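Local coordinates for CPI (Ascaris lumbricoides, PDB 4IT7), which probably inhibits cysteine proteases as a secreted member of the cystatin family from the human roundworm, at residues S68-K71 / N72-S75. Numbering follows the deposited sequence.
Sequences SCRK and NETS
R70 and E73 pair as a salt bridge on the protein surface, NH2 of R70 lying 2.9 Å from OE1 of E73. That oxygen sits over one face of the guanidinium, 3.0 Å from CZ of R70, well out of its plane, so charge attraction holds the pair and no N-H of R70 points at OE1. The guanidinium and carboxylate planes are 50° apart. Near the guanidinium plane, at its edge, CB of N72 packs 3.7 Å from NE of R70. The arginine reaches both neighbours because CG stands anti to the backbone N (chi1 -173°) and the chain then bends at chi3. The backbone that carries these side chains makes a type I beta turn from R70 to E73, where strand 56-70 of the antiparallel cystatin sheet gives way to the loop leading to strand 88-97. Its closing hydrogen bond, N of E73 to O of R70, is weak at 3.4 Å, with an N-H...O angle of 123°. A water donates to O of K71 at 2.7 Å and, weakly, to O of E73, bridging the turn's carbonyls. Beyond the turn, CB of S75 returns to 3.6 Å from SG of C69, whose disulfide with C79 ties strand to loop. Backbone hydrogen bonds join C69 to Q39 and K71 to L37, while NZ of K71 hydrogen-bonds the carbonyl oxygens of N31, near the end of helix 17-33, and of D36 in the loop after it.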
loop_
_atom_site.group_PDB
_atom_site.type_symbol
_atom_site.label_atom_id
_atom_site.label_comp_id
_atom_site.label_asym_id
_atom_site.label_seq_id
_atom_site.Cartn_x
_atom_site.Cartn_y
_atom_site.Cartn_z
ATOM N N SER A 68 -2.137 15.439 -7.871
ATOM C CA SER A 68 -1.874 16.856 -7.611
ATOM C C SER A 68 -2.410 17.333 -6.250
ATOM O O SER A 68 -2.427 18.523 -5.942
ATOM C CB SER A 68 -2.417 17.698 -8.744
ATOM O OG SER A 68 -3.816 17.738 -8.627
ATOM N N CYS A 69 -2.822 16.396 -5.437
ATOM C CA CYS A 69 -3.271 16.681 -4.114
ATOM C C CYS A 69 -2.061 16.890 -3.233
ATOM O O CYS A 69 -1.282 16.006 -3.040
ATOM C CB CYS A 69 -4.157 15.546 -3.626
ATOM S SG CYS A 69 -5.792 15.499 -4.375
ATOM N N ARG A 70 -1.905 18.101 -2.737
ATOM C CA ARG A 70 -0.790 18.415 -1.902
ATOM C C ARG A 70 -1.082 17.884 -0.548
ATOM O O ARG A 70 -2.190 17.917 -0.118
ATOM C CB ARG A 70 -0.507 19.913 -1.898
ATOM C CG ARG A 70 0.768 20.284 -1.176
ATOM C CD ARG A 70 1.267 21.714 -1.360
ATOM N NE ARG A 70 0.309 22.727 -0.923
ATOM C CZ ARG A 70 -0.472 23.421 -1.741
ATOM N NH1 ARG A 70 -0.421 23.227 -3.043
ATOM N NH2 ARG A 70 -1.311 24.299 -1.257
ATOM N N LYS A 71 -0.069 17.354 0.110
ATOM C CA LYS A 71 -0.172 16.883 1.482
ATOM C C LYS A 71 -0.417 18.034 2.455
ATOM O O LYS A 71 -0.883 17.840 3.534
ATOM C CB LYS A 71 1.081 16.098 1.891
ATOM C CG LYS A 71 1.084 14.638 1.481
ATOM C CD LYS A 71 2.233 13.858 2.059
ATOM C CE LYS A 71 2.723 12.820 1.109
ATOM N NZ LYS A 71 4.088 12.405 1.413
ATOM N N ASN A 72 -0.075 19.242 2.045
ATOM C CA ASN A 72 -0.249 20.409 2.886
ATOM C C ASN A 72 -1.617 21.000 2.780
ATOM O O ASN A 72 -1.798 22.154 3.008
ATOM C CB ASN A 72 0.813 21.456 2.563
ATOM C CG ASN A 72 2.121 21.139 3.220
ATOM O OD1 ASN A 72 2.148 20.392 4.185
ATOM N ND2 ASN A 72 3.193 21.664 2.709
ATOM N N GLU A 73 -2.580 20.186 2.422
ATOM C CA GLU A 73 -3.909 20.671 2.152
ATOM C C GLU A 73 -5.006 19.797 2.686
ATOM O O GLU A 73 -4.832 19.027 3.590
ATOM C CB GLU A 73 -4.123 20.786 0.670
ATOM C CG GLU A 73 -3.897 22.170 0.135
ATOM C CD GLU A 73 -4.218 22.282 -1.337
ATOM O OE1 GLU A 73 -3.299 22.439 -2.128
ATOM O OE2 GLU A 73 -5.392 22.232 -1.699
ATOM N N THR A 74 -6.158 19.978 2.092
ATOM C CA THR A 74 -7.310 19.168 2.331
ATOM C C THR A 74 -8.161 19.198 1.083
ATOM O O THR A 74 -9.039 20.022 0.939
ATOM C CB THR A 74 -8.122 19.673 3.496
ATOM O OG1 THR A 74 -7.425 19.376 4.691
ATOM C CG2 THR A 74 -9.459 19.010 3.511
ATOM N N SER A 75 -7.869 18.269 0.188
ATOM C CA SER A 75 -8.485 18.192 -1.115
ATOM C C SER A 75 -9.964 17.910 -1.088
ATOM O O SER A 75 -10.445 17.166 -0.273
ATOM C CB SER A 75 -7.791 17.115 -1.922
ATOM O OG SER A 75 -6.884 16.437 -1.109
HETATM O O HOH W 1 -2.931 16.158 3.633
#